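Local coordinates for protein transcriptional regulator (Streptococcus pneumoniae, PDB 2GNP) that is of undetermined detailed function but probably regulates transcription, carrying a Rossmann-like domain likely to bind a sugar-type effector, at residues Asp33-Pro36 with Thr37-Ser40; Ile106-Met109 with Ser110-Phe113; Leu136-Arg139 with Tyr140-Asn143; Ala212-Leu215 with Glu216-Lys219. All coordinates share one frame; numbering follows the deposited sequence.

Contact 1: residues Asp33-Pro36 with Thr37-Ser40; sequences DDTP and TILS
Thr35 and Leu39 are joined through the backbone as the chain turns out of a loop into a helix, Leu39 N giving its hydrogen to Thr35 O at 3.0 Å. The next rung follows one residue on, from Ser40 N to Pro36 O at 2.9 Å. Thr35 is the N-cap. Its OG1 reaches forward and accepts from Ile38 N at 3.0 Å, with an almost straight N-H...O angle of 170°. The torsion behind this puts OG1 between the backbone N and the carbonyl carbon (chi1 71°), turning the hydroxyl to the first turn while CG2 swings beside the backbone N. There Thr35 CG2 meets Ile38 CD1 at 3.7 Å, the two side chains running roughly at right angles. Pro36, in the first turn, brings no N-H that would need a partner. Water 1 bridges the two threonine hydroxyls, 2.7 Å from Thr37 OG1 and, weakly, 3.3 Å from Thr35 OG1. Asp34 flanks the turn: its OD1 rests against Ile38 CG2 at 3.7 Å and its OD2 against Leu39 CD1 at 4.0 Å. Both are van der Waals approaches to methyl groups; the polar partners of OD2 are Arg42, in a salt bridge, and Glu31 N, in a hydrogen bond. The cap thus starts helix 36-54 at the surface after strand 24-28, with Leu39 packed on Asn30 and Tyr229, and Ser40 touching Lys67 and Asn71 of helix 67-75.

Contact 2: residues Ile106-Met109 with Ser110-Phe113; sequences IYEM and SRKF
Arg111 lays its aliphatic part over one face of the Tyr107 ring, CG standing 4.2 Å from the ring centroid in a CH-pi contact offset toward the rim. The guanidinium plane beyond it is tilted only 17° from that ring. Glu108 approaches the same arginine alongside, pointing the same way, and its OE1 forms a salt bridge to Arg111 NH1 at 3.6 Å, entering near the guanidinium plane at its edge. The glutamate arrives there because its chain folds at chi2 (-64°). On another side of the helix, selenomethionine Met109 curls through two bends so that CE touches Phe113 CE2 at 3.5 Å. Its SE lies 5.1 Å from the Phe113 ring centroid, an oblique Met-aromatic contact. Ser110 OG turns back on the helix and donates to Tyr107 O in a very short bond of 2.5 Å, a carbonyl that also takes Arg111 N at 3.1 Å. Behind these lies the helical ladder, including Phe113 N to Met109 O at 2.9 Å; the bonds of Lys112 N are weak as the helix ends. Lys112 NZ donates to Ile76 O and Val73 O, while Met109 and Phe113 pack on Phe86, and Ile106 on Phe86 and Cys117. With Ile106, Met109 and Phe113 against the sheet and Tyr107 and Arg111 on the exposed side, helix 102-113 is the crossover of a beta-alpha-beta unit between parallel strands 85-88 and 116-117, as in Rossmann-like domains.

Contact 3: residues Leu136-Arg139 with Tyr140-Asn143; sequences LQSR and YFEN
Ser138 and Phe141 come within 5.3 Å at their CA atoms where the chain bends between two short helices, and Glu142 N makes a weak bond to Arg139 O at 3.5 Å. Near the same carbonyl, water 2 accepts from Asn143 N at 2.8 Å and lies 2.9 Å from Arg139 O, one of several acceptors competing for its protons. At the centre of the bend is Ser138 OG. It accepts from Phe141 N at 3.0 Å, with an N-H...O angle of 145°, while bonded to Ile135 O of the preceding helix, so one hydroxyl ties both ends of the turn. The Tyr140 ring folds back over it, a chi1 of 72° tucking the ring in above its own main chain. Ser138 OG then sits above the middle of one ring face, 3.2 Å from the plane, and Ser138 CB makes a CH-pi contact 3.9 Å from the centroid. Leu136 runs beside Phe141, CD2 meeting CE1 of that ring at 3.9 Å. Though the turn is at the surface, Phe141 is buried against Ile135, Ile211 and Trp148, joining helix 129-136, helix 142-147 and the loop that carries Ile211.

Contact 4: residues Ala212-Leu215 with Glu216-Lys219; sequences AISL and EDLK
Ser214 and Asp217 form the polar core of this helix start. Ser214 is the N-cap, and its OG accepts from Asp217 N at 3.0 Å, with an N-H...O angle of 157°. A chi1 of 71° folds the hydroxyl back over the first turn. Two backbone rungs follow, Leu218 N to Ser214 O and Lys219 N to Leu215 O, both 2.8 Å. Water 3 closes a ring in the reverse direction: it accepts from Ser214 N at 3.0 Å and donates to Asp217 OD2 at 2.5 Å, a water-mediated version of the return bond in a capping box. Among the charged groups, Asp217 OD2 is also paired with Lys149, and Lys219 NZ makes a long salt bridge of 3.8 Å to Glu216 OE1. Apolar contacts back the cap. Ile213 crosses the stem of Asp217, CG1 to CB 3.6 Å, and its CD1 lies 4.5 Å from Leu218 CB, pairing the residue before the cap with the fourth of the helix as in a hydrophobic staple. Leu215 and Leu218 turn inward to Ile190 of strand 188-190. With water 3 and Lys149 both at its OD2, the Asp217 carboxylate is likely to stay ionised, and its negative charge near the helix N-terminus would suit the helix dipole.

In the fold
Following the chain, all four contacts are local and in series, with none nested or crossed. Contact 1 ends the loop after strand 24-28 and opens helix 36-54; contact 2 closes helix 102-113 just ahead of strand 116-117. Contact 3 joins helix 129-136 to helix 142-147, and contact 4 starts helix 215-218 before strand 223-227. Contact 1 lies across the chain's centre from contacts 3 and 4, its centre about 43 Å from that of contact 3. Contacts 3 and 4 are on the same side, with nearest atoms about 5 Å apart. Helix 67-75 touches both contact 1 and contact 2 and so connects these two regions.

Contact 1: residues Asp33-Pro36 with Thr37-Ser40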
# COMPACT_ATOMS: atom_id res chain seq x y z
N ASP A 33 -5.99 27.25 -2.53
CA ASP A 33 -6.11 27.58 -1.10
C ASP A 33 -5.78 26.40 -0.15
O ASP A 33 -5.95 26.51 1.06
CB ASP A 33 -7.54 28.05 -0.82
CG ASP A 33 -7.81 29.43 -1.33
OD1 ASP A 33 -6.82 30.17 -1.53
OD2 ASP A 33 -8.98 29.79 -1.55
N ASP A 34 -5.39 25.26 -0.73
CA ASP A 34 -5.02 24.07 0.07
C ASP A 34 -3.93 24.31 1.07
O ASP A 34 -2.97 25.06 0.80
CB ASP A 34 -4.62 22.87 -0.84
CG ASP A 34 -5.83 22.16 -1.44
OD1 ASP A 34 -6.97 22.48 -1.00
OD2 ASP A 34 -5.66 21.32 -2.36
N THR A 35 -4.08 23.66 2.22
CA THR A 35 -2.99 23.39 3.14
C THR A 35 -2.74 21.88 3.04
O THR A 35 -3.61 21.17 2.55
CB THR A 35 -3.34 23.66 4.65
OG1 THR A 35 -4.26 22.64 5.13
CG2 THR A 35 -3.94 25.03 4.88
N PRO A 36 -1.60 21.39 3.55
CA PRO A 36 -1.42 19.92 3.61
C PRO A 36 -2.57 19.17 4.32
O PRO A 36 -2.97 18.07 3.91
CB PRO A 36 -0.09 19.77 4.34
CG PRO A 36 0.66 21.01 3.94
CD PRO A 36 -0.39 22.08 4.04
N THR A 37 -3.12 19.78 5.38
CA THR A 37 -4.20 19.19 6.13
C THR A 37 -5.48 19.06 5.30
O THR A 37 -6.16 17.98 5.26
CB THR A 37 -4.43 20.04 7.44
OG1 THR A 37 -3.25 19.93 8.25
CG2 THR A 37 -5.69 19.63 8.20
N ILE A 38 -5.85 20.16 4.62
CA ILE A 38 -7.05 20.17 3.79
C ILE A 38 -6.92 19.12 2.63
O ILE A 38 -7.90 18.41 2.28
CB ILE A 38 -7.31 21.59 3.22
CG1 ILE A 38 -7.57 22.55 4.40
CG2 ILE A 38 -8.53 21.57 2.24
CD1 ILE A 38 -7.41 24.08 4.11
N LEU A 39 -5.73 19.08 2.02
CA LEU A 39 -5.52 18.17 0.89
C LEU A 39 -5.63 16.74 1.42
O LEU A 39 -6.36 15.95 0.84
CB LEU A 39 -4.17 18.39 0.22
CG LEU A 39 -3.85 17.39 -0.91
CD1 LEU A 39 -4.85 17.45 -2.06
CD2 LEU A 39 -2.42 17.66 -1.47
N SER A 40 -4.95 16.43 2.54
CA SER A 40 -5.05 15.06 3.11
C SER A 40 -6.49 14.71 3.49
O SER A 40 -6.93 13.58 3.27
CB SER A 40 -4.09 14.93 4.30
OG SER A 40 -4.27 13.66 4.93
O HOH W 1 -1.79 21.97 7.28

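Contact 2: residues Ile106-Met109 with Ser110-Phe113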
# COMPACT_ATOMS: atom_id res chain seq x y z
N ILE A 106 -6.03 -2.68 11.49
CA ILE A 106 -6.98 -3.82 11.48
C ILE A 106 -8.01 -3.73 12.65
O ILE A 106 -9.21 -3.88 12.43
CB ILE A 106 -6.15 -5.11 11.61
CG1 ILE A 106 -5.41 -5.35 10.28
CG2 ILE A 106 -6.98 -6.32 11.99
CD1 ILE A 106 -4.32 -6.46 10.40
N TYR A 107 -7.54 -3.46 13.85
CA TYR A 107 -8.48 -3.29 14.99
C TYR A 107 -9.54 -2.21 14.73
O TYR A 107 -10.78 -2.45 14.93
CB TYR A 107 -7.70 -2.97 16.28
CG TYR A 107 -8.70 -2.82 17.42
CD1 TYR A 107 -9.50 -3.89 17.79
CD2 TYR A 107 -8.86 -1.59 18.06
CE1 TYR A 107 -10.42 -3.78 18.82
CE2 TYR A 107 -9.79 -1.45 19.11
CZ TYR A 107 -10.58 -2.55 19.46
OH TYR A 107 -11.51 -2.43 20.47
N GLU A 108 -9.08 -1.06 14.24
CA GLU A 108 -10.01 0.07 14.00
C GLU A 108 -11.04 -0.31 12.94
O GLU A 108 -12.24 0.05 13.05
CB GLU A 108 -9.29 1.36 13.68
CG GLU A 108 -8.46 1.85 14.88
CD GLU A 108 -9.26 2.23 16.13
OE1 GLU A 108 -10.52 2.33 16.12
OE2 GLU A 108 -8.59 2.48 17.16
N MSE A 109 -10.58 -0.97 11.89
CA MSE A 109 -11.51 -1.41 10.83
C MSE A 109 -12.49 -2.45 11.39
O MSE A 109 -13.69 -2.45 11.05
CB MSE A 109 -10.73 -1.97 9.62
CG MSE A 109 -9.98 -0.90 8.85
SE MSE A 109 -11.32 0.21 7.83
CE MSE A 109 -11.98 -1.16 6.56
N SER A 110 -11.99 -3.35 12.26
CA SER A 110 -12.84 -4.35 12.88
C SER A 110 -14.00 -3.71 13.64
O SER A 110 -15.12 -4.28 13.62
CB SER A 110 -12.03 -5.31 13.80
OG SER A 110 -11.82 -4.71 15.07
N ARG A 111 -13.76 -2.56 14.28
CA ARG A 111 -14.79 -1.82 15.01
C ARG A 111 -15.88 -1.30 14.09
O ARG A 111 -17.06 -1.29 14.49
CB ARG A 111 -14.17 -0.67 15.81
CG ARG A 111 -13.23 -1.14 16.92
CD ARG A 111 -12.75 0.08 17.71
NE ARG A 111 -13.85 0.64 18.49
CZ ARG A 111 -13.87 1.88 19.00
NH1 ARG A 111 -12.87 2.73 18.76
NH2 ARG A 111 -14.92 2.28 19.71
N LYS A 112 -15.49 -0.88 12.89
CA LYS A 112 -16.43 -0.22 11.99
C LYS A 112 -17.19 -1.22 11.13
O LYS A 112 -18.28 -0.93 10.67
CB LYS A 112 -15.72 0.83 11.17
CG LYS A 112 -15.46 2.05 12.03
CD LYS A 112 -14.90 3.20 11.28
CE LYS A 112 -14.91 4.51 12.11
NZ LYS A 112 -14.05 5.46 11.37
N PHE A 113 -16.62 -2.41 10.91
CA PHE A 113 -17.22 -3.39 10.01
C PHE A 113 -17.50 -4.74 10.69
O PHE A 113 -17.86 -5.72 10.02
CB PHE A 113 -16.32 -3.55 8.76
CG PHE A 113 -16.27 -2.30 7.94
CD1 PHE A 113 -17.24 -2.05 6.94
CD2 PHE A 113 -15.28 -1.34 8.17
CE1 PHE A 113 -17.19 -0.84 6.20
CE2 PHE A 113 -15.22 -0.14 7.49
CZ PHE A 113 -16.17 0.13 6.47

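Contact 3: residues Leu136-Arg139 with Tyr140-Asn143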
# COMPACT_ATOMS: atom_id res chain seq x y z
N LEU A 136 7.48 -18.60 7.80
CA LEU A 136 6.53 -18.72 6.69
C LEU A 136 5.97 -20.13 6.49
O LEU A 136 4.82 -20.28 6.07
CB LEU A 136 7.16 -18.21 5.39
CG LEU A 136 7.51 -16.71 5.37
CD1 LEU A 136 8.34 -16.51 4.06
CD2 LEU A 136 6.30 -15.80 5.33
N GLN A 137 6.81 -21.13 6.77
CA GLN A 137 6.47 -22.53 6.53
C GLN A 137 5.91 -23.21 7.79
O GLN A 137 5.69 -24.42 7.80
CB GLN A 137 7.72 -23.27 6.04
CG GLN A 137 8.21 -22.83 4.61
CD GLN A 137 9.62 -23.44 4.19
OE1 GLN A 137 10.12 -23.16 3.10
NE2 GLN A 137 10.23 -24.25 5.07
N SER A 138 5.71 -22.43 8.86
CA SER A 138 5.30 -23.01 10.14
C SER A 138 3.85 -23.48 10.15
O SER A 138 3.06 -23.06 9.35
CB SER A 138 5.53 -22.01 11.28
OG SER A 138 4.60 -20.93 11.10
N ARG A 139 3.48 -24.39 11.04
CA ARG A 139 2.08 -24.75 11.16
C ARG A 139 1.25 -23.56 11.63
O ARG A 139 0.11 -23.43 11.18
CB ARG A 139 1.86 -25.84 12.24
CG ARG A 139 0.68 -26.68 12.03
CD ARG A 139 0.63 -27.77 13.11
NE ARG A 139 -0.50 -28.65 12.85
CZ ARG A 139 -1.70 -28.55 13.42
NH1 ARG A 139 -1.95 -27.58 14.32
NH2 ARG A 139 -2.65 -29.41 13.04
N TYR A 140 1.84 -22.74 12.49
CA TYR A 140 1.10 -21.62 13.16
C TYR A 140 0.77 -20.51 12.13
O TYR A 140 -0.35 -19.92 12.14
CB TYR A 140 1.78 -21.12 14.44
CG TYR A 140 3.07 -20.32 14.24
CD1 TYR A 140 4.33 -20.89 14.49
CD2 TYR A 140 3.04 -18.97 13.81
CE1 TYR A 140 5.51 -20.16 14.29
CE2 TYR A 140 4.23 -18.23 13.62
CZ TYR A 140 5.45 -18.84 13.86
OH TYR A 140 6.60 -18.09 13.68
N PHE A 141 1.68 -20.30 11.20
CA PHE A 141 1.52 -19.23 10.23
C PHE A 141 0.65 -19.60 8.99
O PHE A 141 0.28 -18.72 8.15
CB PHE A 141 2.93 -18.77 9.82
CG PHE A 141 2.96 -17.37 9.20
CD1 PHE A 141 2.93 -17.22 7.81
CD2 PHE A 141 3.06 -16.22 10.02
CE1 PHE A 141 2.95 -15.97 7.23
CE2 PHE A 141 3.08 -14.93 9.43
CZ PHE A 141 3.04 -14.82 8.05
N GLU A 142 0.33 -20.88 8.84
CA GLU A 142 -0.29 -21.37 7.61
C GLU A 142 -1.59 -20.65 7.23
O GLU A 142 -1.84 -20.40 6.04
CB GLU A 142 -0.57 -22.88 7.72
CG GLU A 142 -1.18 -23.40 6.51
CD GLU A 142 -1.01 -24.91 6.45
OE1 GLU A 142 -1.84 -25.61 7.11
OE2 GLU A 142 -0.05 -25.35 5.78
N ASN A 143 -2.46 -20.43 8.22
CA ASN A 143 -3.75 -19.76 7.96
C ASN A 143 -3.48 -18.41 7.24
O ASN A 143 -4.15 -18.06 6.26
CB ASN A 143 -4.54 -19.50 9.28
CG ASN A 143 -5.06 -20.77 9.97
OD1 ASN A 143 -5.12 -20.84 11.24
ND2 ASN A 143 -5.47 -21.76 9.17
O HOH W 2 -2.33 -22.10 10.51

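Contact 4: residues Ala212-Leu215 with Glu216-Lys219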
# COMPACT_ATOMS: atom_id res chain seq x y z
N ALA A 212 6.02 -10.89 4.54
CA ALA A 212 4.93 -10.11 3.91
C ALA A 212 4.36 -10.87 2.75
O ALA A 212 5.00 -11.76 2.17
CB ALA A 212 5.51 -8.78 3.38
N ILE A 213 3.15 -10.48 2.35
CA ILE A 213 2.60 -10.99 1.09
C ILE A 213 3.58 -10.79 -0.06
O ILE A 213 4.27 -9.80 -0.09
CB ILE A 213 1.24 -10.35 0.78
CG1 ILE A 213 0.50 -11.06 -0.35
CG2 ILE A 213 1.36 -8.82 0.52
CD1 ILE A 213 -0.96 -10.48 -0.52
N SER A 214 3.67 -11.77 -0.95
CA SER A 214 4.52 -11.56 -2.15
C SER A 214 3.90 -10.57 -3.13
O SER A 214 2.68 -10.40 -3.18
CB SER A 214 4.76 -12.89 -2.83
OG SER A 214 3.58 -13.40 -3.46
N LEU A 215 4.74 -9.92 -3.96
CA LEU A 215 4.20 -9.05 -5.02
C LEU A 215 3.31 -9.86 -5.99
O LEU A 215 2.25 -9.38 -6.41
CB LEU A 215 5.36 -8.38 -5.78
CG LEU A 215 6.23 -7.46 -4.97
CD1 LEU A 215 7.18 -6.68 -5.88
CD2 LEU A 215 5.37 -6.47 -4.20
N GLU A 216 3.72 -11.11 -6.27
CA GLU A 216 2.92 -12.03 -7.07
C GLU A 216 1.51 -12.22 -6.53
O GLU A 216 0.52 -12.09 -7.27
CB GLU A 216 3.66 -13.37 -7.14
CG GLU A 216 2.95 -14.48 -7.88
CD GLU A 216 2.82 -14.25 -9.38
OE1 GLU A 216 3.60 -13.45 -10.01
OE2 GLU A 216 1.88 -14.87 -9.94
N ASP A 217 1.39 -12.44 -5.22
CA ASP A 217 0.07 -12.57 -4.63
C ASP A 217 -0.64 -11.20 -4.59
O ASP A 217 -1.85 -11.11 -4.93
CB ASP A 217 0.15 -13.21 -3.27
CG ASP A 217 0.44 -14.73 -3.36
OD1 ASP A 217 -0.00 -15.35 -4.37
OD2 ASP A 217 1.02 -15.27 -2.38
N LEU A 218 0.09 -10.16 -4.19
CA LEU A 218 -0.56 -8.82 -4.17
C LEU A 218 -1.20 -8.46 -5.49
O LEU A 218 -2.35 -8.03 -5.53
CB LEU A 218 0.46 -7.75 -3.77
CG LEU A 218 -0.12 -6.35 -3.82
CD1 LEU A 218 -1.15 -6.14 -2.71
CD2 LEU A 218 1.10 -5.37 -3.59
N LYS A 219 -0.47 -8.69 -6.57
CA LYS A 219 -0.89 -8.19 -7.87
C LYS A 219 -1.99 -9.02 -8.53
O LYS A 219 -2.47 -8.69 -9.60
CB LYS A 219 0.30 -7.99 -8.81
CG LYS A 219 0.84 -9.23 -9.45
CD LYS A 219 2.21 -9.00 -10.02
CE LYS A 219 2.61 -10.05 -11.05
NZ LYS A 219 4.02 -9.96 -11.58
O HOH W 3 2.22 -14.29 -0.37